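Local atomic coordinates of transcriptional regulator (TetR/AcrR family) (Bacillus halodurans, PDB entry 5GP9), a protein that probably represses genes of fatty acid degradation as a dimeric, TetR-family DNA-binding regulator whose effector domain holds a bound fatty acid. Residues E162-W167 / Y174-L179; K84-M89 / G158-V163; I19-Y24 / D97-I102; D67-Q72 / L127-E132; D13-V18 / I55-E60. All coordinates share one frame; numbering follows the deposited sequence.

How the interactions relate
Interaction 5 packs helix 8-26 of the DNA-binding region on helix 50-74, and interaction 3, about 10 Å from it between centres, sets the same helix 8-26 against helix 98-107; Val16 CG1 lies 3.6 Å from Leu100 N and joins the two. Interactions 1, 2 and 4 belong to the effector domain. Helix 149-169 carries both interaction 1 and interaction 2, which share Glu162 and Val163 and reach the second subunit, while interaction 4 meets interaction 2 through Leu86 and Leu130. Trp167 packs on His98 and Ala101, linking interactions 1 and 3. Bound palmitic acid touches Asp161 of interaction 2 and Phe58 of interaction 5.

Interaction 1: E162-W167 / Y174-L179; sequences EVVTNW and YDLTAL
Trp167 is met by Tyr174 at the edge of its indole and by Leu176 over one face. Its CG stands anti to the backbone N (chi1 164°), which carries the ring away from helix 149-169 toward the following loop. There NE1 donates to Tyr174 O at 2.8 Å; the acceptor lies in the indole plane, but the N-H...O angle is only 138° and the donor is tilted from the carbonyl plane. Leu176 has CB 3.6 Å from the centroid of the five-membered ring in a CH-pi contact, and its CD2 continues along the six-membered ring to CE3 and CZ3. The Tyr174 ring receives the indole edge on its own face in a T-shaped pair, planes at 74°, with Trp167 CD1 3.6 Å from Tyr174 CE2. These contacts hold the loop before helix 180-189 against the end of helix 149-169 in the all-helical effector domain of this TetR-family regulator. One turn earlier on the helix, Val163 CG1 meets Leu179 CD1 at 3.7 Å and also borders Leu176 CD1. The Tyr174 hydroxyl is held by two waters, one donating to Val163 O and the other, weakly, to Asn166 O, so the phenol is tied to the helix carbonyls through solvent. Within the loop, Asp175 OD1 accepts from Thr177 N in an Asx turn and also from Thr177 OG1. Gln154 of the second subunit packs on Val163 and Asn166.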
# COMPACT_ATOMS: atom_id res chain seq x y z
N GLU A 162 5.02 2.38 1.03
CA GLU A 162 4.39 3.49 1.64
C GLU A 162 5.26 4.76 1.57
O GLU A 162 4.75 5.82 1.27
CB GLU A 162 3.96 3.19 3.05
CG GLU A 162 3.22 4.28 3.80
CD GLU A 162 1.77 4.48 3.32
OE1 GLU A 162 1.26 3.61 2.61
OE2 GLU A 162 1.20 5.50 3.65
N VAL A 163 6.56 4.60 1.83
CA VAL A 163 7.49 5.75 1.73
C VAL A 163 7.46 6.28 0.27
O VAL A 163 7.25 7.46 0.04
CB VAL A 163 8.88 5.34 2.18
CG1 VAL A 163 9.91 6.47 1.81
CG2 VAL A 163 8.86 5.00 3.64
N VAL A 164 7.57 5.40 -0.72
CA VAL A 164 7.57 5.81 -2.16
C VAL A 164 6.24 6.49 -2.52
O VAL A 164 6.23 7.53 -3.20
CB VAL A 164 7.85 4.63 -3.15
CG1 VAL A 164 7.79 5.14 -4.59
CG2 VAL A 164 9.21 3.98 -2.82
N THR A 165 5.11 5.92 -2.07
CA THR A 165 3.83 6.53 -2.36
C THR A 165 3.70 7.92 -1.83
O THR A 165 3.15 8.82 -2.49
CB THR A 165 2.66 5.66 -1.93
OG1 THR A 165 2.68 4.51 -2.77
CG2 THR A 165 1.36 6.34 -2.07
N ASN A 166 4.21 8.14 -0.62
CA ASN A 166 4.13 9.44 -0.06
C ASN A 166 4.96 10.50 -0.86
O ASN A 166 4.49 11.62 -1.01
CB ASN A 166 4.47 9.38 1.42
CG ASN A 166 3.22 9.00 2.24
OD1 ASN A 166 2.38 9.87 2.54
ND2 ASN A 166 3.04 7.72 2.52
N TRP A 167 6.07 10.06 -1.42
CA TRP A 167 6.97 10.90 -2.22
C TRP A 167 6.26 11.25 -3.53
O TRP A 167 6.16 12.41 -3.94
CB TRP A 167 8.24 10.16 -2.42
CG TRP A 167 9.20 10.60 -3.48
CD1 TRP A 167 10.09 11.69 -3.44
CD2 TRP A 167 9.40 9.96 -4.73
NE1 TRP A 167 10.81 11.74 -4.60
CE2 TRP A 167 10.41 10.70 -5.41
CE3 TRP A 167 8.86 8.80 -5.34
CZ2 TRP A 167 10.88 10.32 -6.65
CZ3 TRP A 167 9.34 8.41 -6.57
CH2 TRP A 167 10.35 9.14 -7.21
N TYR A 174 11.24 16.01 -3.42
CA TYR A 174 12.43 15.77 -2.65
C TYR A 174 13.15 14.52 -3.10
O TYR A 174 12.63 13.72 -3.89
CB TYR A 174 12.10 15.75 -1.20
CG TYR A 174 11.04 14.72 -0.74
CD1 TYR A 174 9.73 15.07 -0.70
CD2 TYR A 174 11.40 13.44 -0.34
CE1 TYR A 174 8.76 14.20 -0.30
CE2 TYR A 174 10.43 12.54 0.09
CZ TYR A 174 9.12 12.93 0.06
OH TYR A 174 8.08 12.13 0.50
N ASP A 175 14.38 14.36 -2.63
CA ASP A 175 15.20 13.27 -3.15
C ASP A 175 14.83 12.03 -2.34
O ASP A 175 15.17 11.89 -1.15
CB ASP A 175 16.71 13.56 -2.98
CG ASP A 175 17.61 12.50 -3.65
OD1 ASP A 175 17.13 11.45 -4.24
OD2 ASP A 175 18.87 12.73 -3.59
N LEU A 176 14.08 11.14 -2.97
CA LEU A 176 13.71 9.91 -2.30
C LEU A 176 14.91 9.12 -1.79
O LEU A 176 14.86 8.45 -0.76
CB LEU A 176 12.93 9.05 -3.28
CG LEU A 176 12.46 7.72 -2.74
CD1 LEU A 176 11.44 7.90 -1.65
CD2 LEU A 176 11.95 6.92 -3.90
N THR A 177 16.05 9.19 -2.50
CA THR A 177 17.21 8.43 -2.07
C THR A 177 17.91 9.01 -0.82
O THR A 177 18.66 8.32 -0.18
CB THR A 177 18.18 8.17 -3.24
OG1 THR A 177 18.76 9.40 -3.61
CG2 THR A 177 17.38 7.59 -4.47
N ALA A 178 17.55 10.18 -0.35
CA ALA A 178 17.97 10.65 0.99
C ALA A 178 17.35 9.88 2.19
O ALA A 178 17.75 10.04 3.35
CB ALA A 178 17.66 12.12 1.14
N LEU A 179 16.33 9.06 1.90
CA LEU A 179 15.66 8.26 2.96
C LEU A 179 16.18 6.81 3.08
O LEU A 179 15.82 6.07 3.97
CB LEU A 179 14.17 8.25 2.66
CG LEU A 179 13.56 9.61 2.64
CD1 LEU A 179 12.08 9.41 2.32
CD2 LEU A 179 13.72 10.30 3.99
O HOH W 1 8.64 9.66 1.26
O HOH W 2 5.89 12.92 1.53

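Interaction 2: K84-M89 / G158-V163; sequences KILVNM and GTLDEV
Leu160 has CG anti to its carbonyl carbon (chi1 -63°) and CD1 and CD2 spread toward helix 79-95, where Leu86 and Val87 meet one methyl each. In Leu86, CG stands anti to the backbone N (chi1 -176°), and together with an unusual chi2 of 140° this makes CD2 the methyl that comes near Leu160. The contact is plain helix-helix packing inside the all-helical effector domain of the TetR family, joining helix 79-95 to helix 149-169, with no hydrogen bond across it. The closest CA atoms are those of Val87 and Leu160, 7.4 Å apart, and Leu160 points at the other helix between Leu86 and Val87. Its two branches divide the work: CD1 goes to Leu86 and CD2 to Val87; the leucine side chains meet at a slant, Leu160 and Val87 nearly at a right angle. All three residues are buried. Around them, Tyr126 of helix 113-139 touches both leucines, Leu130 packs on Leu86, and His90, Phe91 and Val183 also border Leu160. The next residue, Asp161, touches the bound palmitic acid and forms a salt bridge with Arg109, so the helix offers apolar packing on one side and a polar group beside the ligand on another. Leu160 CD1 closes on Leu86 CD2 at 3.9 Å, and Leu160 CD2 lies 4.0 Å from both Val87 CG1 and Val87 CG2.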
# COMPACT_ATOMS: atom_id res chain seq x y z
N LYS A 84 20.57 -3.00 2.74
CA LYS A 84 20.77 -1.66 2.36
C LYS A 84 20.79 -1.54 0.85
O LYS A 84 20.19 -0.62 0.37
CB LYS A 84 22.05 -1.05 2.98
CG LYS A 84 22.19 0.44 2.67
CD LYS A 84 23.44 1.09 3.29
CE LYS A 84 23.35 1.26 4.81
NZ LYS A 84 22.30 2.22 5.24
N ILE A 85 21.37 -2.54 0.13
CA ILE A 85 21.35 -2.64 -1.31
C ILE A 85 19.94 -2.72 -1.90
O ILE A 85 19.61 -2.03 -2.87
CB ILE A 85 22.17 -3.88 -1.80
CG1 ILE A 85 23.67 -3.52 -1.67
CG2 ILE A 85 21.85 -4.27 -3.24
CD1 ILE A 85 24.62 -4.69 -1.94
N LEU A 86 19.11 -3.47 -1.20
CA LEU A 86 17.70 -3.63 -1.63
C LEU A 86 16.95 -2.31 -1.45
O LEU A 86 16.29 -1.88 -2.40
CB LEU A 86 17.02 -4.79 -0.89
CG LEU A 86 15.58 -5.11 -1.34
CD1 LEU A 86 15.31 -6.62 -1.38
CD2 LEU A 86 14.68 -4.40 -0.36
N VAL A 87 17.05 -1.66 -0.30
CA VAL A 87 16.38 -0.36 -0.08
C VAL A 87 16.86 0.69 -1.09
O VAL A 87 16.09 1.41 -1.70
CB VAL A 87 16.58 0.09 1.37
CG1 VAL A 87 16.02 1.44 1.62
CG2 VAL A 87 15.92 -0.97 2.31
N ASN A 88 18.17 0.76 -1.24
CA ASN A 88 18.77 1.69 -2.14
C ASN A 88 18.37 1.48 -3.59
O ASN A 88 17.96 2.44 -4.21
CB ASN A 88 20.29 1.67 -1.93
CG ASN A 88 20.98 2.67 -2.80
OD1 ASN A 88 20.76 3.89 -2.66
ND2 ASN A 88 21.73 2.16 -3.79
N MET A 89 18.32 0.24 -4.09
CA MET A 89 17.87 -0.04 -5.45
C MET A 89 16.37 0.16 -5.67
O MET A 89 15.97 0.63 -6.73
CB MET A 89 18.25 -1.46 -5.84
CG MET A 89 19.75 -1.66 -6.06
SD MET A 89 20.29 -0.85 -7.61
CE MET A 89 19.13 -1.51 -8.78
N GLY A 158 5.83 -3.36 2.77
CA GLY A 158 4.79 -2.40 3.01
C GLY A 158 5.37 -1.03 3.36
O GLY A 158 4.83 0.01 3.01
N THR A 159 6.47 -1.08 4.09
CA THR A 159 7.17 0.16 4.47
C THR A 159 7.75 0.88 3.27
O THR A 159 7.53 2.12 3.10
CB THR A 159 8.24 -0.10 5.58
OG1 THR A 159 7.58 -0.51 6.76
CG2 THR A 159 8.91 1.21 5.93
N LEU A 160 8.54 0.20 2.49
CA LEU A 160 9.17 0.84 1.30
C LEU A 160 8.14 1.40 0.33
O LEU A 160 8.19 2.52 -0.12
CB LEU A 160 10.04 -0.15 0.60
CG LEU A 160 11.24 -0.72 1.31
CD1 LEU A 160 12.05 -1.70 0.47
CD2 LEU A 160 12.15 0.36 1.85
N ASP A 161 7.06 0.65 0.15
CA ASP A 161 6.01 1.08 -0.74
C ASP A 161 5.30 2.29 -0.25
O ASP A 161 4.93 3.20 -1.05
CB ASP A 161 5.00 -0.10 -0.95
CG ASP A 161 4.18 0.05 -2.21
OD1 ASP A 161 4.63 0.37 -3.33
OD2 ASP A 161 2.94 -0.05 -2.06
N GLU A 162 5.02 2.38 1.03
CA GLU A 162 4.39 3.49 1.64
C GLU A 162 5.26 4.76 1.57
O GLU A 162 4.75 5.82 1.27
CB GLU A 162 3.96 3.19 3.05
CG GLU A 162 3.22 4.28 3.80
CD GLU A 162 1.77 4.48 3.32
OE1 GLU A 162 1.26 3.61 2.61
OE2 GLU A 162 1.20 5.50 3.65
N VAL A 163 6.56 4.60 1.83
CA VAL A 163 7.49 5.75 1.73
C VAL A 163 7.46 6.28 0.27
O VAL A 163 7.25 7.46 0.04
CB VAL A 163 8.88 5.34 2.18
CG1 VAL A 163 9.91 6.47 1.81
CG2 VAL A 163 8.86 5.00 3.64

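Interaction 3: I19-Y24 / D97-I102; sequences IAEHGY and DHKLAI
Ala20 presses its methyl onto the first turn of helix 98-107, where CB is 3.6 Å from Lys99 O and equally close to Lys99 CD. The small side chain lets the two backbones come near, with Ala20 CA and Lys99 CA only 5.3 Å apart. Lys99 bends at chi2 (-78°), which folds its aliphatic chain back over the alanine before the rest runs out, extended, toward Glu21. There its ammonium reaches the methylene of the glutamate, NZ lying 3.9 Å from Glu21 CG. The carboxylate itself stays farther off, OE2 being 4.8 Å from NZ, too long for a salt bridge, although the opposite charges would probably still attract weakly. On the next turn Ile102 puts CG2 anti to its backbone N and brings it 3.9 Å from Ala20 CA, while its CB faces the alanine methyl. Asp97 begins the helix as N-cap: its OD1 accepts from Leu100 N at 3.0 Å, the N-H coming from above the carboxylate plane. The contact lies at the surface and joins the DNA-binding and effector regions of this TetR-type fold. The short axes run at 23° to each other in the same sense, 8.8 Å apart at closest approach. Helix 50-74 borders both partners, touching Ile19 through Leu54 and Leu100 through Lys61, while helix 149-169 lies against Ala101 of helix 98-107 through Trp167 and Val168.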
# COMPACT_ATOMS: atom_id res chain seq x y z
N ILE A 19 0.22 7.00 -19.52
CA ILE A 19 -0.49 6.57 -18.32
C ILE A 19 -0.16 7.49 -17.18
O ILE A 19 -1.06 7.85 -16.43
CB ILE A 19 -0.27 5.10 -17.98
CG1 ILE A 19 -0.83 4.15 -19.05
CG2 ILE A 19 -0.82 4.74 -16.60
CD1 ILE A 19 -0.41 2.69 -18.94
N ALA A 20 1.08 7.91 -17.05
CA ALA A 20 1.46 8.79 -15.94
C ALA A 20 0.78 10.15 -16.15
O ALA A 20 0.21 10.74 -15.25
CB ALA A 20 2.93 8.97 -15.89
N GLU A 21 0.78 10.62 -17.39
CA GLU A 21 0.35 11.99 -17.65
C GLU A 21 -1.13 12.18 -17.59
O GLU A 21 -1.59 13.21 -17.10
CB GLU A 21 0.84 12.47 -19.02
CG GLU A 21 2.29 12.95 -19.00
CD GLU A 21 2.75 13.48 -20.37
OE1 GLU A 21 1.87 13.87 -21.20
OE2 GLU A 21 3.99 13.50 -20.61
N HIS A 22 -1.88 11.26 -18.17
CA HIS A 22 -3.33 11.35 -18.28
C HIS A 22 -4.08 10.35 -17.45
O HIS A 22 -5.30 10.38 -17.42
CB HIS A 22 -3.75 11.20 -19.75
CG HIS A 22 -3.15 12.25 -20.65
ND1 HIS A 22 -2.47 11.95 -21.80
CD2 HIS A 22 -3.07 13.59 -20.49
CE1 HIS A 22 -1.99 13.07 -22.33
NE2 HIS A 22 -2.36 14.08 -21.56
N GLY A 23 -3.37 9.42 -16.82
CA GLY A 23 -3.98 8.47 -15.95
C GLY A 23 -4.43 7.35 -16.76
O GLY A 23 -4.63 7.51 -17.99
N TYR A 24 -4.62 6.21 -16.12
CA TYR A 24 -4.82 4.94 -16.80
C TYR A 24 -6.12 4.88 -17.58
O TYR A 24 -6.16 4.30 -18.69
CB TYR A 24 -4.79 3.75 -15.86
CG TYR A 24 -5.10 2.37 -16.49
CD1 TYR A 24 -4.22 1.75 -17.32
CD2 TYR A 24 -6.28 1.69 -16.19
CE1 TYR A 24 -4.48 0.52 -17.86
CE2 TYR A 24 -6.55 0.44 -16.72
CZ TYR A 24 -5.66 -0.12 -17.57
OH TYR A 24 -5.91 -1.33 -18.12
N ASP A 97 12.96 7.54 -12.44
CA ASP A 97 11.87 7.61 -13.39
C ASP A 97 10.56 7.97 -12.72
O ASP A 97 9.79 7.11 -12.33
CB ASP A 97 11.79 6.30 -14.18
CG ASP A 97 10.81 6.36 -15.35
OD1 ASP A 97 9.97 7.25 -15.46
OD2 ASP A 97 10.87 5.44 -16.14
N HIS A 98 10.29 9.27 -12.56
CA HIS A 98 9.08 9.72 -11.86
C HIS A 98 7.77 9.28 -12.49
O HIS A 98 6.80 9.02 -11.81
CB HIS A 98 9.02 11.21 -11.68
CG HIS A 98 10.14 11.75 -10.84
ND1 HIS A 98 10.33 13.10 -10.65
CD2 HIS A 98 11.19 11.13 -10.24
CE1 HIS A 98 11.41 13.29 -9.92
NE2 HIS A 98 11.97 12.12 -9.66
N LYS A 99 7.74 9.25 -13.82
CA LYS A 99 6.59 8.82 -14.54
C LYS A 99 6.32 7.32 -14.24
O LYS A 99 5.16 6.98 -13.95
CB LYS A 99 6.75 9.12 -16.03
CG LYS A 99 6.95 10.60 -16.27
CD LYS A 99 5.69 11.34 -16.18
CE LYS A 99 5.87 12.84 -16.46
NZ LYS A 99 4.64 13.47 -15.89
N LEU A 100 7.35 6.49 -14.19
CA LEU A 100 7.16 5.05 -13.81
C LEU A 100 6.67 4.93 -12.38
O LEU A 100 5.76 4.18 -12.13
CB LEU A 100 8.44 4.28 -13.92
CG LEU A 100 8.44 2.82 -13.49
CD1 LEU A 100 7.42 2.08 -14.33
CD2 LEU A 100 9.85 2.31 -13.68
N ALA A 101 7.17 5.81 -11.48
CA ALA A 101 6.66 5.86 -10.13
C ALA A 101 5.19 6.23 -10.03
O ALA A 101 4.46 5.65 -9.19
CB ALA A 101 7.49 6.81 -9.30
N ILE A 102 4.71 7.21 -10.82
CA ILE A 102 3.27 7.50 -10.86
C ILE A 102 2.46 6.27 -11.28
O ILE A 102 1.44 5.91 -10.70
CB ILE A 102 2.97 8.72 -11.77
CG1 ILE A 102 3.68 9.98 -11.16
CG2 ILE A 102 1.48 8.82 -12.02
CD1 ILE A 102 3.64 11.22 -12.05

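Interaction 4: D67-Q72 / L127-E132; sequences DKIRSQ and LNLLDE
A salt bridge over an apolar contact joins helix 50-74 to helix 113-139 at the partly buried edge of the effector domain. Arg70 NH1 donates to both oxygens of Glu132, at 3.1 Å to OE1 and 2.5 Å to OE2, each met on its syn side; the second distance is unusually short and its exact value doubtful. NH1 alone makes both bonds, and with the planes turned 50° apart the pair is not the coplanar bidentate one in which two nitrogens each meet an oxygen. Glu132 reaches the arginine along an extended chain, and the arginine bends at chi3 (-75°) to bring its head over Leu129. Leu129 CD1 supports one guanidinium face from 3.6 Å above the plane. In the helical bundle of this TetR-type effector domain the two segments run nearly parallel, 17° between their directions, and their short axes come within 10.9 Å, wide enough that long side chains from both helices make the contact. The other branch of Leu129, CD2, closes tightly on Ile69 CG2 at 3.4 Å. Ile69 also touches Met89 of helix 79-95. Glu132 OE2 makes a further hydrogen bond to a glycerol that probably came from the crystallisation liquor.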
# COMPACT_ATOMS: atom_id res chain seq x y z
N ASP A 67 16.50 -8.86 -10.89
CA ASP A 67 17.80 -9.41 -11.37
C ASP A 67 18.96 -8.52 -10.99
O ASP A 67 20.01 -9.01 -10.54
CB ASP A 67 17.82 -9.59 -12.90
CG ASP A 67 17.07 -10.83 -13.35
OD1 ASP A 67 16.72 -11.68 -12.51
OD2 ASP A 67 16.82 -10.97 -14.57
N LYS A 68 18.78 -7.22 -11.15
CA LYS A 68 19.79 -6.24 -10.69
C LYS A 68 20.02 -6.24 -9.20
O LYS A 68 21.17 -6.05 -8.76
CB LYS A 68 19.42 -4.83 -11.08
CG LYS A 68 19.66 -4.56 -12.53
CD LYS A 68 19.28 -3.15 -12.91
CE LYS A 68 19.60 -2.92 -14.38
NZ LYS A 68 18.85 -1.77 -14.93
N ILE A 69 18.96 -6.43 -8.40
CA ILE A 69 19.14 -6.48 -6.97
C ILE A 69 19.94 -7.68 -6.62
O ILE A 69 20.98 -7.59 -5.89
CB ILE A 69 17.80 -6.42 -6.18
CG1 ILE A 69 17.19 -5.07 -6.40
CG2 ILE A 69 18.01 -6.62 -4.66
CD1 ILE A 69 15.76 -4.94 -5.85
N ARG A 70 19.50 -8.80 -7.17
CA ARG A 70 20.06 -10.09 -6.87
C ARG A 70 21.58 -10.15 -7.14
O ARG A 70 22.32 -10.76 -6.37
CB ARG A 70 19.31 -11.14 -7.67
CG ARG A 70 19.50 -12.54 -7.21
CD ARG A 70 18.73 -13.47 -8.14
NE ARG A 70 17.27 -13.43 -7.93
CZ ARG A 70 16.68 -13.99 -6.88
NH1 ARG A 70 17.40 -14.58 -5.93
NH2 ARG A 70 15.36 -13.94 -6.74
N SER A 71 22.04 -9.48 -8.18
CA SER A 71 23.46 -9.51 -8.53
C SER A 71 24.27 -8.47 -7.75
O SER A 71 25.46 -8.69 -7.46
CB SER A 71 23.68 -9.40 -10.05
OG SER A 71 23.54 -8.08 -10.50
N GLN A 72 23.67 -7.34 -7.39
CA GLN A 72 24.39 -6.39 -6.54
C GLN A 72 24.58 -6.94 -5.16
O GLN A 72 25.60 -6.68 -4.55
CB GLN A 72 23.68 -5.08 -6.44
CG GLN A 72 23.67 -4.34 -7.70
CD GLN A 72 23.10 -3.01 -7.46
OE1 GLN A 72 23.06 -2.54 -6.30
NE2 GLN A 72 22.66 -2.36 -8.51
N LEU A 127 9.02 -10.14 -3.88
CA LEU A 127 8.73 -10.73 -2.54
C LEU A 127 9.53 -12.00 -2.26
O LEU A 127 10.02 -12.11 -1.20
CB LEU A 127 7.23 -10.96 -2.28
CG LEU A 127 6.30 -9.74 -2.51
CD1 LEU A 127 4.80 -10.07 -2.30
CD2 LEU A 127 6.74 -8.56 -1.65
N ASN A 128 9.73 -12.88 -3.24
CA ASN A 128 10.62 -14.07 -3.06
C ASN A 128 12.08 -13.72 -2.82
O ASN A 128 12.76 -14.34 -2.00
CB ASN A 128 10.53 -14.99 -4.27
CG ASN A 128 9.17 -15.66 -4.42
OD1 ASN A 128 8.32 -15.65 -3.52
ND2 ASN A 128 8.95 -16.23 -5.61
N LEU A 129 12.57 -12.67 -3.46
CA LEU A 129 13.88 -12.14 -3.19
C LEU A 129 14.01 -11.62 -1.77
O LEU A 129 14.96 -11.89 -1.08
CB LEU A 129 14.24 -11.01 -4.18
CG LEU A 129 15.60 -10.40 -3.90
CD1 LEU A 129 16.69 -11.47 -4.04
CD2 LEU A 129 15.82 -9.22 -4.83
N LEU A 130 13.03 -10.85 -1.33
CA LEU A 130 12.96 -10.43 0.06
C LEU A 130 13.04 -11.66 1.03
O LEU A 130 13.79 -11.68 1.97
CB LEU A 130 11.67 -9.63 0.34
CG LEU A 130 11.68 -8.11 0.11
CD1 LEU A 130 10.33 -7.49 0.39
CD2 LEU A 130 12.70 -7.36 0.95
N ASP A 131 12.25 -12.68 0.74
CA ASP A 131 12.24 -13.91 1.57
C ASP A 131 13.63 -14.60 1.64
O ASP A 131 14.11 -14.92 2.78
CB ASP A 131 11.21 -14.91 1.05
CG ASP A 131 9.78 -14.47 1.25
OD1 ASP A 131 9.49 -13.44 1.95
OD2 ASP A 131 8.93 -15.15 0.70
N GLU A 132 14.30 -14.66 0.49
CA GLU A 132 15.66 -15.20 0.47
C GLU A 132 16.60 -14.43 1.36
O GLU A 132 17.39 -15.03 2.09
CB GLU A 132 16.26 -15.25 -0.93
CG GLU A 132 15.49 -16.07 -1.97
CD GLU A 132 16.12 -15.97 -3.35
OE1 GLU A 132 15.49 -16.47 -4.30
OE2 GLU A 132 17.25 -15.39 -3.52

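Interaction 5: D13-V18 / I55-E60; sequences DAAVQV and ISLFQE
Helix 8-26 and helix 50-74 pass with their backbones well separated, the closest CA pair being Val16 and Leu57 at 8.4 Å. The contact lies in the N-terminal DNA-binding region of the TetR fold, where helix 8-26 packs beside the predicted helix-turn-helix motif; helix 50-74 leads from there into the effector domain. Leu57 points toward helix 8-26 and is the residue of segment 55-60 that makes the contact. Its CG sits between the backbone N and the carbonyl carbon (chi1 78°), an uncommon setting for a helical leucine that brings both methyls to bear on helix 8-26. Val16 answers with CG2, the branch anti to its carbonyl carbon, and the two side chains meet at a slant. Ala15, directed toward Leu57, adds its single methyl alongside. No hydrogen bond spans the contact, and the three residues are buried. Ala15 also rests on Ile32 of helix 29-36, the first helix of the predicted DNA-binding motif, while Ile12 packs on Leu57 from the preceding turn of helix 8-26. The next residue of helix 50-74, Phe58, faces elsewhere and touches the bound palmitic acid, so neighbouring positions on this helix serve the DNA-binding region and the ligand site. Leu57 CD2 is 3.9 Å from Val16 CG2 and 4.1 Å from Ala15 CB, and Leu57 CD1 stands 4.0 Å from the same Val16 CG2.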
# COMPACT_ATOMS: atom_id res chain seq x y z
N ASP A 13 7.69 2.44 -23.24
CA ASP A 13 8.13 3.74 -22.70
C ASP A 13 7.06 4.78 -22.95
O ASP A 13 6.78 5.64 -22.10
CB ASP A 13 9.43 4.22 -23.39
CG ASP A 13 10.65 3.47 -22.98
OD1 ASP A 13 10.56 2.65 -22.04
OD2 ASP A 13 11.69 3.73 -23.71
N ALA A 14 6.41 4.77 -24.14
CA ALA A 14 5.34 5.66 -24.40
C ALA A 14 4.16 5.41 -23.48
O ALA A 14 3.51 6.35 -23.06
CB ALA A 14 4.85 5.53 -25.87
N ALA A 15 3.88 4.14 -23.24
CA ALA A 15 2.75 3.77 -22.38
C ALA A 15 2.94 4.34 -20.95
O ALA A 15 1.94 4.90 -20.39
CB ALA A 15 2.53 2.30 -22.36
N VAL A 16 4.18 4.29 -20.44
CA VAL A 16 4.47 4.81 -19.10
C VAL A 16 4.17 6.32 -19.09
O VAL A 16 3.48 6.86 -18.22
CB VAL A 16 5.89 4.49 -18.65
CG1 VAL A 16 6.30 5.32 -17.39
CG2 VAL A 16 6.06 3.04 -18.40
N GLN A 17 4.60 7.01 -20.16
CA GLN A 17 4.39 8.43 -20.27
C GLN A 17 2.93 8.80 -20.33
O GLN A 17 2.47 9.64 -19.57
CB GLN A 17 5.14 8.99 -21.47
CG GLN A 17 4.92 10.48 -21.57
CD GLN A 17 5.60 11.07 -22.76
OE1 GLN A 17 6.85 11.13 -22.82
NE2 GLN A 17 4.79 11.48 -23.75
N VAL A 18 2.17 8.12 -21.16
CA VAL A 18 0.78 8.44 -21.35
C VAL A 18 -0.07 8.13 -20.12
O VAL A 18 -0.95 8.92 -19.72
CB VAL A 18 0.25 7.70 -22.58
CG1 VAL A 18 -1.27 7.77 -22.67
CG2 VAL A 18 0.92 8.28 -23.81
N ILE A 55 0.34 -4.78 -18.03
CA ILE A 55 0.95 -5.90 -17.37
C ILE A 55 2.26 -6.32 -18.00
O ILE A 55 3.12 -6.78 -17.30
CB ILE A 55 -0.06 -7.11 -17.35
CG1 ILE A 55 -1.32 -6.72 -16.61
CG2 ILE A 55 0.52 -8.33 -16.67
CD1 ILE A 55 -1.09 -6.35 -15.11
N SER A 56 2.43 -6.18 -19.35
CA SER A 56 3.66 -6.61 -19.97
C SER A 56 4.83 -5.76 -19.47
O SER A 56 5.88 -6.31 -19.16
CB SER A 56 3.60 -6.46 -21.50
OG SER A 56 2.44 -7.15 -21.97
N LEU A 57 4.57 -4.49 -19.41
CA LEU A 57 5.61 -3.53 -18.96
C LEU A 57 5.98 -3.73 -17.53
O LEU A 57 7.18 -3.75 -17.18
CB LEU A 57 5.22 -2.08 -19.19
CG LEU A 57 4.27 -1.19 -18.41
CD1 LEU A 57 4.88 -0.55 -17.16
CD2 LEU A 57 3.82 -0.05 -19.27
N PHE A 58 4.94 -4.05 -16.70
CA PHE A 58 5.20 -4.29 -15.29
C PHE A 58 6.03 -5.51 -15.10
O PHE A 58 7.00 -5.54 -14.38
CB PHE A 58 3.87 -4.22 -14.46
CG PHE A 58 4.07 -4.34 -12.96
CD1 PHE A 58 4.87 -3.45 -12.29
CD2 PHE A 58 3.49 -5.35 -12.25
CE1 PHE A 58 5.10 -3.58 -10.92
CE2 PHE A 58 3.69 -5.45 -10.89
CZ PHE A 58 4.50 -4.59 -10.24
N GLN A 59 5.72 -6.56 -15.85
CA GLN A 59 6.43 -7.80 -15.73
C GLN A 59 7.89 -7.68 -16.20
O GLN A 59 8.78 -8.25 -15.58
CB GLN A 59 5.75 -8.79 -16.63
CG GLN A 59 6.17 -10.23 -16.59
CD GLN A 59 5.05 -11.00 -17.31
OE1 GLN A 59 4.39 -10.48 -18.25
NE2 GLN A 59 4.77 -12.18 -16.83
N GLU A 60 8.09 -6.95 -17.27
CA GLU A 60 9.41 -6.94 -17.89
C GLU A 60 10.34 -6.18 -16.96
O GLU A 60 11.41 -6.67 -16.57
CB GLU A 60 9.31 -6.35 -19.28
CG GLU A 60 10.62 -6.30 -20.07
CD GLU A 60 11.37 -5.03 -19.73
OE1 GLU A 60 10.71 -3.93 -19.75
OE2 GLU A 60 12.58 -5.14 -19.46